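Local coordinates for cell division control protein Cdc48 (Mycobacterium smegmatis, PDB 5E7P), which probably binds and hydrolyses ATP as a member of the AAA ATPase family, at residues R520-K532 / L640-P654. Residues are numbered along the deposited sequence; the frame is centred on the assembly and turned at random.
Sequences RGVLLYGPPGCGK and LRPGRLERLVFVEPP. With ADP (adenosine-5'-diphosphate), chain D.
Gly521 O takes two backbone N-H groups from the neighbouring strand. Arg647 N gives a nearly straight bond of 3.0 Å to Gly521 O, and Glu646 N adds a weak, bent one. Leu523 and Tyr525 continue the parallel pairing with bonds to and from Arg647, Val649 and Val651. The bond from Val651 N to Tyr525 O, 2.9 Å, closes the series, with Val651 one residue past the end of its strand. Strand 645-650 is an edge strand of the five-stranded parallel sheet of the second AAA module of the chain. Its neighbour, strand 521-525, leads straight into the P-loop, which begins at Gly526, includes Lys532 and wraps the ADP phosphates. Gly529 N bonds to ADP O1B at 2.9 Å.

Tyr525 and Phe650 lie on one face of the sheet. Tyr525 CG sits between the backbone N and the carbonyl carbon (chi1 60°), which lays the ring across the neighbouring strand. Phe650 CA sits over its face, 4.1 Å from the ring centroid, a CH-pi contact. The two rings are nearly parallel but barely overlap. Leu648 CB meets the tyrosine at its edge, and Phe741 packs edge-to-face with it. On the other face, Leu524 CD1 lies 3.6 Å from Val649 CG1 and also touches Val651 CG2, with Leu497 of helix 491-506 beside it.

At the far end, Glu646 OE1 accepts Gly643 N at 2.7 Å, tying its carboxylate to the turn Arg641-Arg644. Arg520 lays its CD against this carboxylate, but no N-H points at it. Within the P-loop, Cys530 SG rests 3.8 Å from Pro653 CA and also touches Pro654 CD.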
loop_
_atom_site.group_PDB
_atom_site.type_symbol
_atom_site.label_atom_id
_atom_site.label_comp_id
_atom_site.label_asym_id
_atom_site.label_seq_id
_atom_site.Cartn_x
_atom_site.Cartn_y
_atom_site.Cartn_z
ATOM N N ARG A 520 6.488 -9.439 -24.895
ATOM C CA ARG A 520 7.711 -8.724 -25.220
ATOM C C ARG A 520 7.987 -7.632 -24.192
ATOM O O ARG A 520 7.059 -7.074 -23.600
ATOM C CB ARG A 520 7.614 -8.129 -26.627
ATOM C CG ARG A 520 7.548 -9.179 -27.728
ATOM C CD ARG A 520 8.900 -9.849 -27.923
ATOM N NE ARG A 520 8.815 -11.305 -27.983
ATOM C CZ ARG A 520 9.117 -12.112 -26.971
ATOM N NH1 ARG A 520 9.526 -11.610 -25.815
ATOM N NH2 ARG A 520 9.012 -13.426 -27.114
ATOM N N GLY A 521 9.266 -7.344 -23.972
ATOM C CA GLY A 521 9.662 -6.272 -23.079
ATOM C C GLY A 521 9.180 -4.933 -23.603
ATOM O O GLY A 521 9.220 -4.670 -24.807
ATOM N N VAL A 522 8.721 -4.083 -22.694
ATOM C CA VAL A 522 8.149 -2.799 -23.072
ATOM C C VAL A 522 8.985 -1.626 -22.569
ATOM O O VAL A 522 9.334 -1.561 -21.390
ATOM C CB VAL A 522 6.715 -2.659 -22.528
ATOM C CG1 VAL A 522 6.151 -1.284 -22.859
ATOM C CG2 VAL A 522 5.827 -3.763 -23.090
ATOM N N LEU A 523 9.308 -0.704 -23.473
ATOM C CA LEU A 523 9.903 0.567 -23.076
ATOM C C LEU A 523 8.885 1.691 -23.217
ATOM O O LEU A 523 8.492 2.057 -24.322
ATOM C CB LEU A 523 11.147 0.893 -23.899
ATOM C CG LEU A 523 11.751 2.254 -23.526
ATOM C CD1 LEU A 523 12.313 2.229 -22.114
ATOM C CD2 LEU A 523 12.808 2.698 -24.524
ATOM N N LEU A 524 8.460 2.230 -22.081
ATOM C CA LEU A 524 7.481 3.301 -22.051
ATOM C C LEU A 524 8.210 4.628 -21.871
ATOM O O LEU A 524 8.951 4.805 -20.907
ATOM C CB LEU A 524 6.513 3.067 -20.896
ATOM C CG LEU A 524 5.163 3.776 -20.919
ATOM C CD1 LEU A 524 4.376 3.385 -22.149
ATOM C CD2 LEU A 524 4.391 3.414 -19.677
ATOM N N TYR A 525 8.020 5.557 -22.801
ATOM C CA TYR A 525 8.741 6.825 -22.744
ATOM C C TYR A 525 7.910 8.010 -23.225
ATOM O O TYR A 525 7.156 7.910 -24.194
ATOM C CB TYR A 525 10.049 6.742 -23.540
ATOM C CG TYR A 525 9.853 6.431 -25.008
ATOM C CD1 TYR A 525 9.797 5.116 -25.456
ATOM C CD2 TYR A 525 9.719 7.448 -25.941
ATOM C CE1 TYR A 525 9.614 4.828 -26.792
ATOM C CE2 TYR A 525 9.536 7.169 -27.277
ATOM C CZ TYR A 525 9.484 5.856 -27.698
ATOM O OH TYR A 525 9.301 5.572 -29.032
ATOM N N GLY A 526 8.062 9.134 -22.537
ATOM C CA GLY A 526 7.387 10.360 -22.920
ATOM C C GLY A 526 7.904 11.536 -22.119
ATOM O O GLY A 526 8.686 11.354 -21.186
ATOM N N PRO A 527 7.473 12.755 -22.480
ATOM C CA PRO A 527 7.852 13.962 -21.739
ATOM C C PRO A 527 7.276 13.928 -20.328
ATOM O O PRO A 527 6.263 13.263 -20.108
ATOM C CB PRO A 527 7.212 15.088 -22.555
ATOM C CG PRO A 527 6.094 14.437 -23.293
ATOM C CD PRO A 527 6.556 13.049 -23.593
ATOM N N PRO A 528 7.920 14.627 -19.379
ATOM C CA PRO A 528 7.498 14.624 -17.973
ATOM C C PRO A 528 6.069 15.124 -17.787
ATOM O O PRO A 528 5.583 15.928 -18.583
ATOM C CB PRO A 528 8.479 15.600 -17.311
ATOM C CG PRO A 528 9.668 15.605 -18.202
ATOM C CD PRO A 528 9.126 15.447 -19.587
ATOM N N GLY A 529 5.412 14.641 -16.737
ATOM C CA GLY A 529 4.071 15.078 -16.395
ATOM C C GLY A 529 3.009 14.692 -17.404
ATOM O O GLY A 529 2.012 15.394 -17.557
ATOM N N CYS A 530 3.212 13.570 -18.090
ATOM C CA CYS A 530 2.256 13.110 -19.092
ATOM C C CYS A 530 1.681 11.734 -18.770
ATOM O O CYS A 530 0.911 11.174 -19.553
ATOM C CB CYS A 530 2.889 13.116 -20.480
ATOM S SG CYS A 530 3.280 14.767 -21.075
ATOM N N GLY A 531 2.064 11.192 -17.619
ATOM C CA GLY A 531 1.440 9.991 -17.092
ATOM C C GLY A 531 2.084 8.657 -17.418
ATOM O O GLY A 531 1.498 7.611 -17.145
ATOM N N LYS A 532 3.283 8.680 -17.995
ATOM C CA LYS A 532 3.977 7.444 -18.341
ATOM C C LYS A 532 4.225 6.560 -17.119
ATOM O O LYS A 532 4.210 5.337 -17.220
ATOM C CB LYS A 532 5.288 7.732 -19.076
ATOM C CG LYS A 532 6.068 8.900 -18.518
ATOM C CD LYS A 532 7.499 8.890 -19.019
ATOM C CE LYS A 532 8.318 7.824 -18.304
ATOM N NZ LYS A 532 8.505 8.133 -16.852
ATOM N N LEU A 640 17.571 -2.340 -25.834
ATOM C CA LEU A 640 16.465 -2.153 -26.769
ATOM C C LEU A 640 16.457 -3.172 -27.906
ATOM O O LEU A 640 15.659 -3.068 -28.836
ATOM C CB LEU A 640 16.490 -0.731 -27.341
ATOM C CG LEU A 640 16.603 0.399 -26.315
ATOM C CD1 LEU A 640 16.460 1.758 -26.981
ATOM C CD2 LEU A 640 15.573 0.232 -25.206
ATOM N N ARG A 641 17.346 -4.154 -27.826
ATOM C CA ARG A 641 17.435 -5.186 -28.852
ATOM C C ARG A 641 16.314 -6.212 -28.690
ATOM O O ARG A 641 15.770 -6.367 -27.596
ATOM C CB ARG A 641 18.810 -5.859 -28.799
ATOM C CG ARG A 641 19.952 -4.914 -29.133
ATOM C CD ARG A 641 21.305 -5.564 -28.929
ATOM N NE ARG A 641 22.389 -4.609 -29.139
ATOM C CZ ARG A 641 23.669 -4.856 -28.877
ATOM N NH1 ARG A 641 24.037 -6.035 -28.389
ATOM N NH2 ARG A 641 24.583 -3.918 -29.099
ATOM N N PRO A 642 15.947 -6.897 -29.790
ATOM C CA PRO A 642 14.916 -7.942 -29.757
ATOM C C PRO A 642 15.169 -8.978 -28.662
ATOM O O PRO A 642 16.319 -9.300 -28.367
ATOM C CB PRO A 642 15.037 -8.586 -31.137
ATOM C CG PRO A 642 15.503 -7.480 -32.012
ATOM C CD PRO A 642 16.420 -6.637 -31.163
ATOM N N GLY A 643 14.093 -9.480 -28.064
ATOM C CA GLY A 643 14.197 -10.380 -26.932
ATOM C C GLY A 643 14.215 -9.615 -25.622
ATOM O O GLY A 643 13.943 -10.171 -24.559
ATOM N N ARG A 644 14.538 -8.329 -25.702
ATOM C CA ARG A 644 14.592 -7.480 -24.521
ATOM C C ARG A 644 13.484 -6.429 -24.566
ATOM O O ARG A 644 12.334 -6.753 -24.857
ATOM C CB ARG A 644 15.972 -6.833 -24.398
ATOM C CG ARG A 644 17.112 -7.833 -24.533
ATOM C CD ARG A 644 18.433 -7.259 -24.054
ATOM N NE ARG A 644 19.479 -8.278 -23.995
ATOM C CZ ARG A 644 20.542 -8.309 -24.792
ATOM N NH1 ARG A 644 20.714 -7.371 -25.714
ATOM N NH2 ARG A 644 21.439 -9.277 -24.660
ATOM N N LEU A 645 13.827 -5.178 -24.278
ATOM C CA LEU A 645 12.847 -4.093 -24.311
ATOM C C LEU A 645 12.644 -3.604 -25.742
ATOM O O LEU A 645 13.216 -2.590 -26.141
ATOM C CB LEU A 645 13.298 -2.936 -23.416
ATOM C CG LEU A 645 12.843 -2.913 -21.953
ATOM C CD1 LEU A 645 12.987 -4.274 -21.290
ATOM C CD2 LEU A 645 13.616 -1.856 -21.179
ATOM N N GLU A 646 11.826 -4.321 -26.508
ATOM C CA GLU A 646 11.713 -4.066 -27.944
ATOM C C GLU A 646 10.397 -3.410 -28.369
ATOM O O GLU A 646 10.299 -2.857 -29.464
ATOM C CB GLU A 646 11.935 -5.357 -28.736
ATOM C CG GLU A 646 10.914 -6.444 -28.457
ATOM C CD GLU A 646 11.063 -7.631 -29.395
ATOM O OE1 GLU A 646 11.691 -8.636 -28.992
ATOM O OE2 GLU A 646 10.553 -7.555 -30.537
ATOM N N ARG A 647 9.387 -3.479 -27.513
ATOM C CA ARG A 647 8.118 -2.825 -27.806
ATOM C C ARG A 647 8.143 -1.385 -27.300
ATOM O O ARG A 647 7.928 -1.125 -26.113
ATOM C CB ARG A 647 6.949 -3.598 -27.193
ATOM C CG ARG A 647 5.593 -2.961 -27.434
ATOM C CD ARG A 647 4.484 -3.991 -27.332
ATOM N NE ARG A 647 4.561 -4.959 -28.420
ATOM C CZ ARG A 647 3.833 -6.068 -28.493
ATOM N NH1 ARG A 647 2.964 -6.360 -27.535
ATOM N NH2 ARG A 647 3.978 -6.886 -29.527
ATOM N N LEU A 648 8.413 -0.456 -28.211
ATOM C CA LEU A 648 8.530 0.958 -27.875
ATOM C C LEU A 648 7.175 1.655 -27.874
ATOM O O LEU A 648 6.575 1.863 -28.928
ATOM C CB LEU A 648 9.471 1.661 -28.854
ATOM C CG LEU A 648 10.953 1.757 -28.484
ATOM C CD1 LEU A 648 11.551 0.388 -28.169
ATOM C CD2 LEU A 648 11.727 2.438 -29.605
ATOM N N VAL A 649 6.697 2.014 -26.688
ATOM C CA VAL A 649 5.448 2.753 -26.570
ATOM C C VAL A 649 5.726 4.208 -26.208
ATOM O O VAL A 649 6.222 4.506 -25.120
ATOM C CB VAL A 649 4.513 2.141 -25.515
ATOM C CG1 VAL A 649 3.191 2.898 -25.481
ATOM C CG2 VAL A 649 4.279 0.664 -25.795
ATOM N N PHE A 650 5.410 5.110 -27.131
ATOM C CA PHE A 650 5.591 6.537 -26.899
ATOM C C PHE A 650 4.321 7.165 -26.333
ATOM O O PHE A 650 3.251 7.075 -26.933
ATOM C CB PHE A 650 6.011 7.246 -28.192
ATOM C CG PHE A 650 6.013 8.746 -28.090
ATOM C CD1 PHE A 650 6.667 9.384 -27.050
ATOM C CD2 PHE A 650 5.374 9.518 -29.045
ATOM C CE1 PHE A 650 6.668 10.764 -26.957
ATOM C CE2 PHE A 650 5.376 10.897 -28.959
ATOM C CZ PHE A 650 6.024 11.521 -27.915
ATOM N N VAL A 651 4.449 7.788 -25.167
ATOM C CA VAL A 651 3.337 8.498 -24.550
ATOM C C VAL A 651 3.353 9.955 -24.994
ATOM O O VAL A 651 4.175 10.749 -24.530
ATOM C CB VAL A 651 3.403 8.428 -23.012
ATOM C CG1 VAL A 651 2.266 9.227 -22.390
ATOM C CG2 VAL A 651 3.367 6.978 -22.544
ATOM N N GLU A 652 2.448 10.294 -25.907
ATOM C CA GLU A 652 2.332 11.652 -26.423
ATOM C C GLU A 652 1.909 12.620 -25.327
ATOM O O GLU A 652 1.213 12.232 -24.388
ATOM C CB GLU A 652 1.304 11.697 -27.557
ATOM C CG GLU A 652 1.754 11.046 -28.853
ATOM C CD GLU A 652 2.363 12.044 -29.825
ATOM O OE1 GLU A 652 2.384 13.253 -29.506
ATOM O OE2 GLU A 652 2.818 11.616 -30.909
ATOM N N PRO A 653 2.331 13.888 -25.440
ATOM C CA PRO A 653 1.758 14.928 -24.585
ATOM C C PRO A 653 0.296 15.111 -24.967
ATOM O O PRO A 653 -0.036 14.984 -26.147
ATOM C CB PRO A 653 2.567 16.173 -24.956
ATOM C CG PRO A 653 3.087 15.900 -26.325
ATOM C CD PRO A 653 3.341 14.423 -26.369
ATOM N N PRO A 654 -0.572 15.397 -23.986
ATOM C CA PRO A 654 -2.016 15.419 -24.236
ATOM C C PRO A 654 -2.443 16.509 -25.220
ATOM O O PRO A 654 -2.221 17.692 -24.966
ATOM C CB PRO A 654 -2.601 15.694 -22.847
ATOM C CG PRO A 654 -1.530 16.419 -22.129
ATOM C CD PRO A 654 -0.242 15.824 -22.616
HETATM P PB ADP D . 6.783 11.620 -15.152
HETATM O O1B ADP D . 6.935 13.076 -14.783
HETATM O O2B ADP D . 7.910 10.759 -14.635
HETATM O O3B ADP D . 6.436 11.380 -16.604
HETATM P PA ADP D . 3.978 11.145 -14.792
HETATM O O1A ADP D . 3.924 11.678 -16.203
HETATM O O2A ADP D . 3.389 9.798 -14.469
HETATM O O3A ADP D . 5.508 11.143 -14.278
HETATM O "O5'" ADP D . 3.226 12.207 -13.845
HETATM C "C5'" ADP D . 2.988 11.934 -12.466
HETATM C "C4'" ADP D . 1.841 12.813 -11.977
HETATM O "O4'" ADP D . 1.226 13.504 -13.070
HETATM C "C3'" ADP D . 0.753 11.987 -11.311
HETATM O "O3'" ADP D . 0.838 12.089 -9.887
HETATM C "C2'" ADP D . -0.556 12.563 -11.809
HETATM O "O2'" ADP D . -1.203 13.300 -10.765
HETATM C "C1'" ADP D . -0.202 13.500 -12.954
HETATM N N9 ADP D . -0.797 12.951 -14.195
HETATM C C8 ADP D . -0.104 12.528 -15.268
HETATM N N7 ADP D . -0.932 12.075 -16.243
HETATM C C5 ADP D . -2.191 12.206 -15.793
HETATM C C6 ADP D . -3.543 11.918 -16.324
HETATM N N6 ADP D . -3.705 11.386 -17.559
HETATM N N1 ADP D . -4.603 12.201 -15.535
HETATM C C2 ADP D . -4.443 12.725 -14.306
HETATM N N3 ADP D . -3.247 13.015 -13.759
HETATM C C4 ADP D . -2.100 12.783 -14.442
#